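Local atomic coordinates of conserved membrane protein (Chlamydia abortus, PDB entry 6GZU), a protein that probably acts as a cysteine-type peptidase of the CE clan, an effector linked to deubiquitination and acetylation, and carries a bound zinc ion. Residues Leu42-Thr47 with Ser119-Thr124; Phe98-Tyr103 with Asp213-Asn218; Leu105-Ser110 with Asn159-Pro164; Cys204-Ser209 with Glu237-Ile242. All coordinates share one frame; numbering follows the deposited sequence.

Contact 1 (Leu42-Thr47 with Ser119-Thr124); sequences LYTPST and SMMLST
The side chain of Met121 reaches from the helix 114-124 to Pro45 and Thr47, joining a helix to the loop between strand 37-38 and helix 51-58 in this CE-clan, cysteine-peptidase-like fold. The backbones stay well separated, with Pro45 and Met121 CA atoms 8.3 Å apart, and Met121 accounts for nearly all of the helix's share of the contact. It is deposited in two conformers, and one of them is followed here. Its CB rests against the indole of Trp106, 3.7 Å from CE3 of that residue. CG lies anti to the backbone N (chi1 -177°), which starts the chain outward toward the loop, and it too has the Trp106 ring beside it. SD meets two residues of the loop: it lies 3.6 Å from CG2 of Thr47 and 3.9 Å from both CB and CG of Pro45. A bend at chi3 (64°) then turns CE to the carbonyl oxygen of Pro45, where CE and O are 3.6 Å apart; CG2 of Thr44 is more distant. The Met121 and Pro45 side chains run past one another in opposite senses; the proline ring carbons have SD as their near neighbour, while CE lies by the carbonyl oxygen. No hydrogen bond crosses the interface. Beside the contact, the Ser46 backbone bonds to Pro104 and Trp106, which ties the loop to strand 100-107. CE of Met121 also stands 4.0 Å from CG2 of Thr47, the same methyl that SD touches.

Contact 2 (Phe98-Tyr103 with Asp213-Asn218); sequences FRIYAY and DKYLDN
Strand 100-103 and the last turn of helix 204-217 approach most closely at Ile100 and Leu216, whose CA atoms are 8.6 Å apart, a separation that side chains alone bridge. Ile100 is the strand's whole contribution. Its CG2 is anti to the backbone N, and CG1 lies beside that nitrogen (chi1 -59°); with chi2 extended at 176°, CD1 is carried far out toward the helix. Both methyls close on one methyl of Leu216: CD2 of Leu216 is 3.6 Å from CD1 of Ile100 and 3.9 Å from its CG2. The two side chains pass in opposite directions and meet through their branch ends. CG2 of Ile100 also approaches the Tyr215 ring obliquely, 4.3 Å from CE1, which makes this the slacker part of the contact. The phenol's polar end is held apart from the apolar patch: Tyr215 OH bonds to Glu146 and Asn141, two partners that fix the ring's outer end over the sheet. Leu37 touches both Ile100 and Leu216, and Ile139 touches both Ile100 and Tyr215, so residues of the two flanking strands complete the apolar layer. Strand and helix are here the second strand of the mixed five-stranded sheet and the long helix packed on its face. That helix starts at Cys204, the probable nucleophile, an arrangement consistent with the papain-like fold of CE-clan cysteine peptidases.

Contact 3 (Leu105-Ser110 with Asn159-Pro164); sequences LWHHPS and NRLIDP
CE1 of His107 and CD1 of Leu161 form the tight part of this contact, 3.7 Å apart. The methyl comes in at the edge of the imidazole, near its plane, and the two side chains cross at about a right angle. His107 extends with CG anti to the backbone N (chi1 -170°), which sends the ring's outer edge toward the helix. The second pair is looser: CD1 of Leu105 and CD1 of Ile162 stand 4.1 Å apart, one methyl meeting one methyl. Alternate residues of strand 100-107 thus point at the first turn of helix 159-174, a helix laid against the central sheet of the CE-clan fold. Asp163 ties the same turn by a salt bridge to Lys191 of an edge strand, 188-191. His107 is also bonded through its backbone to His134, which belongs to a probable Cys-His-Asp triad. Beyond the strand, His108, Pro109 and Ser110 turn to the more exposed side. Ser110 N donates to ND1 of His108 at 3.0 Å, nearly straight (164°) and 14° out of the ring plane, while CD of Pro109 sits over a face of the same ring, offset toward its rim.

Contact 4 (Cys204-Ser209 with Glu237-Ile242); sequences CGIWLS and EFLETI
Apolar contacts come first, and Ile206 is central to them: its CG2 touches Phe238 and Leu239 together. This branch lies anti to the backbone N, with CG1 beside the nitrogen (chi1 -58°), and it meets the rim of the Phe238 ring near the ring plane, 3.9 Å from CD2 and 4.0 Å from CE2. Beside it, CD2 of Leu239 is 4.0 Å from the same CG2. The ring tip continues to the next turn, where Phe238 CZ is 4.1 Å from Ser209 C in an oblique approach. Aromatic contact adds one edge-to-face pairing, between Phe238 and His26.

No hydrogen bond crosses between the two segments; those of Ser209 and Thr241 described here are local. Ser209 OG donates to the Gly205 carbonyl oxygen at 2.8 Å, nearly in line with the C=O bond (162°), and Ser209 N gives that oxygen a second bond. Thr241 OG1 likewise donates to the Phe238 carbonyl oxygen at 2.8 Å, in the carbonyl plane, and Thr241 N shares this acceptor; Arg245 is a weak second partner of the threonine hydroxyl.

The segment axes come within 11.1 Å at 77°, a steep crossing. Trp207 packs on Ala231, Phe234 and Leu235 of helix 228-241, Leu208 faces Trp135 and Leu137 of strand 134-141, and helix 20-33 borders Ser209 and Ile242.

In the fold
Strand 100-107 links contacts 1 to 3: contacts 2 and 3 use its two ends, their centres 22 Å apart on opposite sides of the chain's centre, and contact 1 touches both. Ser46 OG lies 3.9 Å from Tyr103 CD2 of contact 2, and Met120 packs on His108 and Ser110 of contact 3. Contacts 2 and 4 share helix 204-217, their centres 15 Å apart, and meet where Asp213 OD2 approaches Phe238 CE1. That helix begins with Cys204, which with His134 and Asp151 probably forms the catalytic triad; the side chain of His107 in contact 3 lies near this triad without touching it. The zinc site is separate: from contact 1, the Ser46 side chain is about 11 Å from that of the ligand His80.

Contact 1 (Leu42-Thr47 with Ser119-Thr124)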
loop_
_atom_site.group_PDB
_atom_site.type_symbol
_atom_site.label_atom_id
_atom_site.label_comp_id
_atom_site.label_asym_id
_atom_site.label_seq_id
_atom_site.Cartn_x
_atom_site.Cartn_y
_atom_site.Cartn_z
ATOM N N LEU A 42 -7.370 -1.654 7.672
ATOM C CA LEU A 42 -6.496 -1.858 8.836
ATOM C C LEU A 42 -6.552 -3.306 9.312
ATOM O O LEU A 42 -5.801 -3.698 10.222
ATOM C CB LEU A 42 -6.898 -0.937 9.990
ATOM C CG LEU A 42 -7.036 0.553 9.673
ATOM C CD1 LEU A 42 -7.323 1.352 10.949
ATOM C CD2 LEU A 42 -5.782 1.108 8.976
ATOM N N TYR A 43 -7.419 -4.107 8.700
ATOM C CA TYR A 43 -7.675 -5.475 9.149
ATOM C C TYR A 43 -7.046 -6.569 8.256
ATOM O O TYR A 43 -6.546 -7.586 8.763
ATOM C CB TYR A 43 -9.182 -5.682 9.239
ATOM C CG TYR A 43 -9.604 -6.987 9.823
ATOM C CD1 TYR A 43 -9.369 -7.272 11.156
ATOM C CD2 TYR A 43 -10.282 -7.922 9.057
ATOM C CE1 TYR A 43 -9.780 -8.477 11.716
ATOM C CE2 TYR A 43 -10.689 -9.132 9.602
ATOM C CZ TYR A 43 -10.432 -9.399 10.930
ATOM O OH TYR A 43 -10.840 -10.598 11.473
ATOM N N THR A 44 -7.074 -6.377 6.933
ATOM C CA THR A 44 -6.592 -7.387 5.980
ATOM C C THR A 44 -5.527 -6.783 5.070
ATOM O O THR A 44 -5.834 -5.902 4.250
ATOM C CB THR A 44 -7.765 -7.921 5.107
ATOM O OG1 THR A 44 -8.822 -8.400 5.961
ATOM C CG2 THR A 44 -7.300 -9.040 4.164
ATOM N N PRO A 45 -4.268 -7.256 5.167
ATOM C CA PRO A 45 -3.260 -6.783 4.192
ATOM C C PRO A 45 -3.588 -7.331 2.812
ATOM O O PRO A 45 -4.315 -8.324 2.709
ATOM C CB PRO A 45 -1.947 -7.467 4.635
ATOM C CG PRO A 45 -2.272 -8.091 5.992
ATOM C CD PRO A 45 -3.744 -8.273 6.098
ATOM N N SER A 46 -3.052 -6.708 1.773
ATOM C CA SER A 46 -3.225 -7.233 0.405
ATOM C C SER A 46 -2.125 -8.242 0.088
ATOM O O SER A 46 -1.117 -8.327 0.817
ATOM C CB SER A 46 -3.124 -6.090 -0.605
ATOM O OG SER A 46 -4.131 -5.093 -0.323
ATOM N N THR A 47 -2.319 -9.013 -0.982
ATOM C CA THR A 47 -1.298 -9.933 -1.498
ATOM C C THR A 47 -1.248 -9.738 -2.999
ATOM O O THR A 47 -2.072 -9.017 -3.576
ATOM C CB THR A 47 -1.674 -11.415 -1.252
ATOM O OG1 THR A 47 -2.802 -11.765 -2.084
ATOM C CG2 THR A 47 -2.028 -11.663 0.221
ATOM N N SER A 119 -4.163 -18.441 3.589
ATOM C CA SER A 119 -4.051 -19.217 4.804
ATOM C C SER A 119 -2.758 -18.863 5.507
ATOM O O SER A 119 -2.731 -18.666 6.733
ATOM C CB SER A 119 -4.091 -20.700 4.496
ATOM O OG SER A 119 -3.884 -21.414 5.697
ATOM N N MET A 120 -1.682 -18.789 4.728
ATOM C CA MET A 120 -0.391 -18.396 5.270
ATOM C C MET A 120 -0.461 -16.994 5.843
ATOM O O MET A 120 -0.008 -16.748 6.953
ATOM C CB MET A 120 0.694 -18.472 4.216
ATOM C CG MET A 120 0.921 -19.849 3.696
ATOM S SD MET A 120 2.481 -19.896 2.792
ATOM C CE MET A 120 3.531 -19.344 4.137
ATOM N N MET A 121 -1.045 -16.059 5.121
ATOM C CA MET A 121 -1.074 -14.696 5.603
ATOM C C MET A 121 -1.847 -14.565 6.913
ATOM O O MET A 121 -1.403 -13.895 7.868
ATOM C CB MET A 121 -1.699 -13.778 4.557
ATOM C CG MET A 121 -1.647 -12.369 5.028
ATOM S SD MET A 121 -2.280 -11.297 3.807
ATOM C CE MET A 121 -4.002 -11.819 3.686
ATOM N N LEU A 122 -3.015 -15.194 6.947
ATOM C CA LEU A 122 -3.868 -15.108 8.122
ATOM C C LEU A 122 -3.133 -15.627 9.357
ATOM O O LEU A 122 -3.327 -15.119 10.460
ATOM C CB LEU A 122 -5.189 -15.859 7.907
ATOM C CG LEU A 122 -6.117 -15.362 6.783
ATOM C CD1 LEU A 122 -7.464 -16.060 6.820
ATOM C CD2 LEU A 122 -6.299 -13.848 6.790
ATOM N N SER A 123 -2.253 -16.608 9.187
ATOM C CA SER A 123 -1.517 -17.086 10.348
ATOM C C SER A 123 -0.401 -16.133 10.836
ATOM O O SER A 123 -0.120 -16.094 12.038
ATOM C CB SER A 123 -0.966 -18.489 10.098
ATOM O OG SER A 123 0.239 -18.425 9.365
ATOM N N THR A 124 0.224 -15.362 9.937
ATOM C CA THR A 124 1.459 -14.641 10.288
ATOM C C THR A 124 1.471 -13.103 10.181
ATOM O O THR A 124 2.136 -12.441 10.974
ATOM C CB THR A 124 2.681 -15.183 9.492
ATOM O OG1 THR A 124 2.640 -16.622 9.466
ATOM C CG2 THR A 124 4.004 -14.734 10.158
#

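Contact 2 (Phe98-Tyr103 with Asp213-Asn218)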
loop_
_atom_site.group_PDB
_atom_site.type_symbol
_atom_site.label_atom_id
_atom_site.label_comp_id
_atom_site.label_asym_id
_atom_site.label_seq_id
_atom_site.Cartn_x
_atom_site.Cartn_y
_atom_site.Cartn_z
ATOM N N PHE A 98 -9.755 11.160 -2.379
ATOM C CA PHE A 98 -8.329 10.890 -2.225
ATOM C C PHE A 98 -7.605 10.843 -3.567
ATOM O O PHE A 98 -8.248 10.586 -4.614
ATOM C CB PHE A 98 -8.152 9.568 -1.490
ATOM C CG PHE A 98 -8.676 9.596 -0.098
ATOM C CD1 PHE A 98 -7.914 10.184 0.900
ATOM C CD2 PHE A 98 -9.902 9.041 0.226
ATOM C CE1 PHE A 98 -8.359 10.228 2.200
ATOM C CE2 PHE A 98 -10.368 9.102 1.549
ATOM C CZ PHE A 98 -9.559 9.670 2.532
ATOM N N ARG A 99 -6.265 10.986 -3.548
ATOM C CA ARG A 99 -5.483 10.964 -4.789
ATOM C C ARG A 99 -4.381 9.928 -4.832
ATOM O O ARG A 99 -3.961 9.483 -5.910
ATOM C CB ARG A 99 -4.826 12.323 -5.008
ATOM C CG ARG A 99 -5.822 13.454 -5.078
ATOM C CD ARG A 99 -6.925 13.169 -6.124
ATOM N NE ARG A 99 -6.430 13.250 -7.506
ATOM C CZ ARG A 99 -7.160 12.928 -8.574
ATOM N NH1 ARG A 99 -8.388 12.455 -8.385
ATOM N NH2 ARG A 99 -6.678 13.082 -9.820
ATOM N N ILE A 100 -3.897 9.522 -3.666
ATOM C CA ILE A 100 -2.798 8.584 -3.563
ATOM C C ILE A 100 -3.268 7.450 -2.664
ATOM O O ILE A 100 -3.741 7.697 -1.520
ATOM C CB ILE A 100 -1.527 9.245 -2.988
ATOM C CG1 ILE A 100 -1.100 10.416 -3.879
ATOM C CG2 ILE A 100 -0.415 8.172 -2.823
ATOM C CD1 ILE A 100 0.057 11.194 -3.394
ATOM N N TYR A 101 -3.155 6.213 -3.162
ATOM C CA TYR A 101 -3.658 5.032 -2.461
ATOM C C TYR A 101 -2.483 4.109 -2.222
ATOM O O TYR A 101 -1.876 3.633 -3.173
ATOM C CB TYR A 101 -4.715 4.326 -3.329
ATOM C CG TYR A 101 -5.998 5.124 -3.493
ATOM C CD1 TYR A 101 -6.014 6.322 -4.202
ATOM C CD2 TYR A 101 -7.221 4.637 -2.983
ATOM C CE1 TYR A 101 -7.217 7.056 -4.325
ATOM C CE2 TYR A 101 -8.422 5.337 -3.130
ATOM C CZ TYR A 101 -8.399 6.551 -3.791
ATOM O OH TYR A 101 -9.566 7.289 -3.920
ATOM N N ALA A 102 -2.150 3.834 -0.963
ATOM C CA ALA A 102 -0.950 3.065 -0.675
ATOM C C ALA A 102 -1.251 1.772 0.080
ATOM O O ALA A 102 -1.793 1.843 1.201
ATOM C CB ALA A 102 0.072 3.907 0.076
ATOM N N TYR A 103 -0.871 0.620 -0.482
ATOM C CA TYR A 103 -1.274 -0.678 0.029
ATOM C C TYR A 103 -0.099 -1.508 0.461
ATOM O O TYR A 103 0.729 -1.934 -0.359
ATOM C CB TYR A 103 -1.934 -1.486 -1.116
ATOM C CG TYR A 103 -3.230 -0.891 -1.600
ATOM C CD1 TYR A 103 -3.240 0.166 -2.530
ATOM C CD2 TYR A 103 -4.439 -1.327 -1.063
ATOM C CE1 TYR A 103 -4.459 0.734 -2.930
ATOM C CE2 TYR A 103 -5.660 -0.758 -1.431
ATOM C CZ TYR A 103 -5.664 0.282 -2.337
ATOM O OH TYR A 103 -6.886 0.818 -2.694
ATOM N N ASP A 213 6.757 7.753 3.219
ATOM C CA ASP A 213 7.017 9.033 3.873
ATOM C C ASP A 213 7.696 10.015 2.907
ATOM O O ASP A 213 7.234 11.136 2.693
ATOM C CB ASP A 213 7.905 8.762 5.076
ATOM C CG ASP A 213 7.745 9.766 6.140
ATOM O OD1 ASP A 213 7.983 10.960 5.872
ATOM O OD2 ASP A 213 7.400 9.368 7.267
ATOM N N LYS A 214 8.776 9.568 2.283
ATOM C CA LYS A 214 9.510 10.418 1.375
ATOM C C LYS A 214 8.812 10.622 0.047
ATOM O O LYS A 214 8.877 11.706 -0.516
ATOM C CB LYS A 214 10.877 9.787 1.143
ATOM C CG LYS A 214 11.632 9.493 2.421
ATOM C CD LYS A 214 12.634 10.534 2.680
ATOM C CE LYS A 214 13.407 10.158 3.928
ATOM N NZ LYS A 214 14.049 11.305 4.599
ATOM N N TYR A 215 8.171 9.575 -0.461
ATOM C CA TYR A 215 7.424 9.652 -1.727
ATOM C C TYR A 215 6.360 10.721 -1.660
ATOM O O TYR A 215 6.124 11.420 -2.659
ATOM C CB TYR A 215 6.793 8.287 -2.073
ATOM C CG TYR A 215 5.871 8.281 -3.261
ATOM C CD1 TYR A 215 4.526 8.572 -3.109
ATOM C CD2 TYR A 215 6.334 7.954 -4.540
ATOM C CE1 TYR A 215 3.667 8.569 -4.197
ATOM C CE2 TYR A 215 5.480 7.976 -5.627
ATOM C CZ TYR A 215 4.148 8.291 -5.450
ATOM O OH TYR A 215 3.260 8.289 -6.508
ATOM N N LEU A 216 5.672 10.824 -0.522
ATOM C CA LEU A 216 4.562 11.772 -0.422
ATOM C C LEU A 216 5.053 13.234 -0.427
ATOM O O LEU A 216 4.289 14.161 -0.757
ATOM C CB LEU A 216 3.699 11.480 0.840
ATOM C CG LEU A 216 2.867 10.179 0.724
ATOM C CD1 LEU A 216 2.239 9.838 2.065
ATOM C CD2 LEU A 216 1.752 10.309 -0.355
ATOM N N ASP A 217 6.315 13.454 -0.043
ATOM C CA ASP A 217 6.922 14.784 -0.185
ATOM C C ASP A 217 7.554 15.023 -1.557
ATOM O O ASP A 217 7.661 16.154 -2.008
ATOM C CB ASP A 217 7.953 15.039 0.918
ATOM C CG ASP A 217 7.293 15.283 2.280
ATOM O OD1 ASP A 217 6.150 15.783 2.324
ATOM O OD2 ASP A 217 7.908 14.966 3.299
ATOM N N ASN A 218 7.944 13.944 -2.212
ATOM C CA ASN A 218 8.581 14.015 -3.534
ATOM C C ASN A 218 8.363 12.704 -4.272
ATOM O O ASN A 218 9.029 11.725 -3.997
ATOM C CB ASN A 218 10.087 14.260 -3.373
ATOM C CG ASN A 218 10.843 14.150 -4.686
ATOM O OD1 ASN A 218 10.256 14.147 -5.785
ATOM N ND2 ASN A 218 12.169 14.048 -4.574
#

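Contact 3 (Leu105-Ser110 with Asn159-Pro164)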
loop_
_atom_site.group_PDB
_atom_site.type_symbol
_atom_site.label_atom_id
_atom_site.label_comp_id
_atom_site.label_asym_id
_atom_site.label_seq_id
_atom_site.Cartn_x
_atom_site.Cartn_y
_atom_site.Cartn_z
ATOM N N LEU A 105 1.562 -4.873 1.044
ATOM C CA LEU A 105 1.334 -6.108 0.318
ATOM C C LEU A 105 2.243 -7.176 0.929
ATOM O O LEU A 105 3.467 -6.996 0.941
ATOM C CB LEU A 105 1.570 -5.901 -1.197
ATOM C CG LEU A 105 1.075 -6.994 -2.152
ATOM C CD1 LEU A 105 0.906 -6.550 -3.574
ATOM C CD2 LEU A 105 2.188 -8.064 -2.182
ATOM N N TRP A 106 1.632 -8.267 1.383
ATOM C CA TRP A 106 2.277 -9.374 2.096
ATOM C C TRP A 106 2.550 -10.502 1.112
ATOM O O TRP A 106 1.717 -10.806 0.270
ATOM C CB TRP A 106 1.318 -9.888 3.159
ATOM C CG TRP A 106 1.913 -10.885 4.071
ATOM C CD1 TRP A 106 2.502 -10.631 5.279
ATOM C CD2 TRP A 106 1.950 -12.323 3.900
ATOM N NE1 TRP A 106 2.929 -11.812 5.862
ATOM C CE2 TRP A 106 2.600 -12.860 5.042
ATOM C CE3 TRP A 106 1.510 -13.203 2.896
ATOM C CZ2 TRP A 106 2.814 -14.226 5.201
ATOM C CZ3 TRP A 106 1.742 -14.578 3.055
ATOM C CH2 TRP A 106 2.374 -15.067 4.197
ATOM N N HIS A 107 3.739 -11.120 1.201
ATOM C CA HIS A 107 4.104 -12.224 0.313
ATOM C C HIS A 107 4.906 -13.296 0.998
ATOM O O HIS A 107 5.725 -12.998 1.853
ATOM C CB HIS A 107 4.921 -11.712 -0.879
ATOM C CG HIS A 107 5.120 -12.743 -1.938
ATOM N ND1 HIS A 107 4.074 -13.215 -2.706
ATOM C CD2 HIS A 107 6.237 -13.395 -2.367
ATOM C CE1 HIS A 107 4.536 -14.121 -3.561
ATOM N NE2 HIS A 107 5.843 -14.242 -3.381
ATOM N N HIS A 108 4.707 -14.526 0.552
ATOM C CA HIS A 108 5.571 -15.639 0.930
ATOM C C HIS A 108 5.736 -16.474 -0.323
ATOM O O HIS A 108 4.755 -16.789 -0.999
ATOM C CB HIS A 108 4.943 -16.489 2.021
ATOM C CG HIS A 108 5.912 -17.453 2.626
ATOM N ND1 HIS A 108 6.302 -18.612 1.993
ATOM C CD2 HIS A 108 6.590 -17.415 3.799
ATOM C CE1 HIS A 108 7.169 -19.257 2.756
ATOM N NE2 HIS A 108 7.358 -18.554 3.862
ATOM N N PRO A 109 6.983 -16.870 -0.638
ATOM C CA PRO A 109 7.236 -17.602 -1.884
ATOM C C PRO A 109 6.661 -19.020 -1.939
ATOM O O PRO A 109 6.600 -19.587 -3.058
ATOM C CB PRO A 109 8.777 -17.665 -1.971
ATOM C CG PRO A 109 9.274 -16.602 -0.979
ATOM C CD PRO A 109 8.227 -16.528 0.093
ATOM N N SER A 110 6.250 -19.603 -0.812
ATOM C CA SER A 110 5.774 -20.986 -0.843
ATOM C C SER A 110 4.317 -21.129 -1.253
ATOM O O SER A 110 3.863 -22.230 -1.552
ATOM C CB SER A 110 5.998 -21.682 0.496
ATOM O OG SER A 110 5.151 -21.054 1.463
ATOM N N ASN A 159 8.329 -12.211 -10.712
ATOM C CA ASN A 159 7.637 -11.354 -11.675
ATOM C C ASN A 159 6.336 -11.977 -12.165
ATOM O O ASN A 159 5.370 -11.250 -12.486
ATOM C CB ASN A 159 8.490 -11.112 -12.914
ATOM C CG ASN A 159 9.582 -10.119 -12.708
ATOM O OD1 ASN A 159 9.597 -9.399 -11.735
ATOM N ND2 ASN A 159 10.529 -10.074 -13.649
ATOM N N ARG A 160 6.311 -13.301 -12.249
ATOM C CA ARG A 160 5.116 -14.033 -12.688
ATOM C C ARG A 160 3.899 -13.797 -11.812
ATOM O O ARG A 160 2.738 -13.966 -12.279
ATOM C CB ARG A 160 5.416 -15.544 -12.816
ATOM C CG ARG A 160 6.388 -15.883 -13.937
ATOM C CD ARG A 160 6.764 -17.388 -13.986
ATOM N N LEU A 161 4.133 -13.383 -10.561
ATOM C CA LEU A 161 3.054 -13.135 -9.633
ATOM C C LEU A 161 2.735 -11.664 -9.471
ATOM O O LEU A 161 1.546 -11.282 -9.406
ATOM C CB LEU A 161 3.388 -13.743 -8.274
ATOM C CG LEU A 161 3.456 -15.256 -8.233
ATOM C CD1 LEU A 161 3.671 -15.699 -6.794
ATOM C CD2 LEU A 161 2.228 -15.926 -8.830
ATOM N N ILE A 162 3.760 -10.821 -9.365
ATOM C CA ILE A 162 3.522 -9.406 -9.104
ATOM C C ILE A 162 3.228 -8.640 -10.379
ATOM O O ILE A 162 2.344 -7.782 -10.376
ATOM C CB ILE A 162 4.673 -8.707 -8.270
ATOM C CG1 ILE A 162 4.271 -7.284 -7.852
ATOM C CG2 ILE A 162 6.025 -8.693 -9.024
ATOM C CD1 ILE A 162 3.012 -7.220 -7.028
ATOM N N ASP A 163 3.911 -8.958 -11.479
ATOM C CA ASP A 163 3.718 -8.127 -12.687
ATOM C C ASP A 163 2.285 -8.155 -13.265
ATOM O O ASP A 163 1.804 -7.099 -13.671
ATOM C CB ASP A 163 4.754 -8.432 -13.797
ATOM C CG ASP A 163 6.152 -7.982 -13.430
ATOM O OD1 ASP A 163 6.322 -7.366 -12.356
ATOM O OD2 ASP A 163 7.096 -8.250 -14.204
ATOM N N PRO A 164 1.612 -9.332 -13.303
ATOM C CA PRO A 164 0.259 -9.280 -13.898
ATOM C C PRO A 164 -0.626 -8.396 -13.063
ATOM O O PRO A 164 -1.460 -7.634 -13.606
ATOM C CB PRO A 164 -0.214 -10.712 -13.798
ATOM C CG PRO A 164 1.032 -11.500 -13.921
ATOM C CD PRO A 164 2.086 -10.726 -13.160
#

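Contact 4 (Cys204-Ser209 with Glu237-Ile242)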
loop_
_atom_site.group_PDB
_atom_site.type_symbol
_atom_site.label_atom_id
_atom_site.label_comp_id
_atom_site.label_asym_id
_atom_site.label_seq_id
_atom_site.Cartn_x
_atom_site.Cartn_y
_atom_site.Cartn_z
ATOM N N CYS A 204 11.711 -5.029 6.274
ATOM C CA CYS A 204 10.934 -4.609 5.094
ATOM C C CYS A 204 9.826 -3.633 5.410
ATOM O O CYS A 204 9.587 -2.707 4.590
ATOM C CB CYS A 204 10.347 -5.839 4.399
ATOM S SG CYS A 204 9.541 -6.972 5.567
ATOM N N GLY A 205 9.105 -3.845 6.525
ATOM C CA GLY A 205 7.979 -2.972 6.873
ATOM C C GLY A 205 8.430 -1.557 7.207
ATOM O O GLY A 205 7.721 -0.581 6.926
ATOM N N ILE A 206 9.614 -1.435 7.792
ATOM C CA ILE A 206 10.157 -0.117 8.128
ATOM C C ILE A 206 10.600 0.558 6.835
ATOM O O ILE A 206 10.273 1.736 6.597
ATOM C CB ILE A 206 11.339 -0.257 9.062
ATOM C CG1 ILE A 206 10.897 -1.009 10.323
ATOM C CG2 ILE A 206 11.900 1.119 9.405
ATOM C CD1 ILE A 206 12.046 -1.402 11.251
ATOM N N TRP A 207 11.268 -0.183 5.962
ATOM C CA TRP A 207 11.709 0.411 4.710
ATOM C C TRP A 207 10.548 0.965 3.874
ATOM O O TRP A 207 10.643 2.074 3.307
ATOM C CB TRP A 207 12.445 -0.637 3.858
ATOM C CG TRP A 207 13.878 -0.763 4.219
ATOM C CD1 TRP A 207 14.512 -1.851 4.791
ATOM C CD2 TRP A 207 14.879 0.208 3.974
ATOM N NE1 TRP A 207 15.830 -1.575 4.952
ATOM C CE2 TRP A 207 16.101 -0.337 4.429
ATOM C CE3 TRP A 207 14.866 1.498 3.420
ATOM C CZ2 TRP A 207 17.304 0.370 4.374
ATOM C CZ3 TRP A 207 16.062 2.196 3.360
ATOM C CH2 TRP A 207 17.273 1.625 3.814
ATOM N N LEU A 208 9.472 0.193 3.719
ATOM C CA LEU A 208 8.392 0.649 2.840
ATOM C C LEU A 208 7.688 1.841 3.499
ATOM O O LEU A 208 7.198 2.736 2.776
ATOM C CB LEU A 208 7.416 -0.484 2.526
ATOM C CG LEU A 208 6.522 -1.012 3.665
ATOM C CD1 LEU A 208 5.231 -0.141 3.807
ATOM C CD2 LEU A 208 6.168 -2.481 3.434
ATOM N N SER A 209 7.666 1.913 4.838
ATOM C CA SER A 209 7.053 3.053 5.515
ATOM C C SER A 209 7.883 4.322 5.309
ATOM O O SER A 209 7.329 5.415 5.054
ATOM C CB SER A 209 6.885 2.750 7.008
ATOM O OG SER A 209 5.996 1.660 7.189
ATOM N N GLU A 237 17.721 6.552 12.030
ATOM C CA GLU A 237 17.380 7.978 12.038
ATOM C C GLU A 237 15.880 8.172 11.798
ATOM O O GLU A 237 15.247 9.013 12.430
ATOM C CB GLU A 237 18.146 8.704 10.932
ATOM C CG GLU A 237 17.997 10.223 10.958
ATOM C CD GLU A 237 19.123 10.921 10.200
ATOM N N PHE A 238 15.323 7.393 10.875
ATOM C CA PHE A 238 13.889 7.441 10.616
ATOM C C PHE A 238 13.092 6.988 11.818
ATOM O O PHE A 238 12.149 7.680 12.237
ATOM C CB PHE A 238 13.563 6.585 9.375
ATOM C CG PHE A 238 12.109 6.286 9.215
ATOM C CD1 PHE A 238 11.231 7.276 8.764
ATOM C CD2 PHE A 238 11.616 5.015 9.487
ATOM C CE1 PHE A 238 9.879 7.010 8.577
ATOM C CE2 PHE A 238 10.243 4.730 9.328
ATOM C CZ PHE A 238 9.374 5.747 8.863
ATOM N N LEU A 239 13.504 5.867 12.441
ATOM C CA LEU A 239 12.807 5.401 13.630
ATOM C C LEU A 239 12.822 6.433 14.743
ATOM O O LEU A 239 11.838 6.573 15.489
ATOM C CB LEU A 239 13.396 4.071 14.117
ATOM C CG LEU A 239 13.105 2.894 13.176
ATOM C CD1 LEU A 239 13.863 1.670 13.670
ATOM C CD2 LEU A 239 11.601 2.612 13.088
ATOM N N GLU A 240 13.915 7.184 14.847
ATOM C CA GLU A 240 14.053 8.092 15.970
ATOM C C GLU A 240 13.170 9.326 15.830
ATOM O O GLU A 240 12.995 10.051 16.811
ATOM C CB GLU A 240 15.520 8.445 16.259
ATOM C CG GLU A 240 16.238 7.270 16.906
ATOM C CD GLU A 240 17.747 7.428 17.018
ATOM O OE1 GLU A 240 18.315 8.443 16.549
ATOM O OE2 GLU A 240 18.378 6.515 17.588
ATOM N N THR A 241 12.572 9.535 14.648
ATOM C CA THR A 241 11.612 10.634 14.444
ATOM C C THR A 241 10.219 10.250 14.954
ATOM O O THR A 241 9.391 11.108 15.301
ATOM C CB THR A 241 11.475 11.064 12.952
ATOM O OG1 THR A 241 10.767 10.063 12.203
ATOM C CG2 THR A 241 12.830 11.292 12.304
ATOM N N ILE A 242 9.962 8.955 15.004
ATOM C CA ILE A 242 8.593 8.493 15.235
ATOM C C ILE A 242 8.026 8.999 16.568
ATOM O O ILE A 242 6.845 9.402 16.624
ATOM C CB ILE A 242 8.459 6.952 15.063
ATOM C CG1 ILE A 242 8.802 6.547 13.612
ATOM C CG2 ILE A 242 7.024 6.521 15.362
ATOM C CD1 ILE A 242 7.963 7.223 12.585
#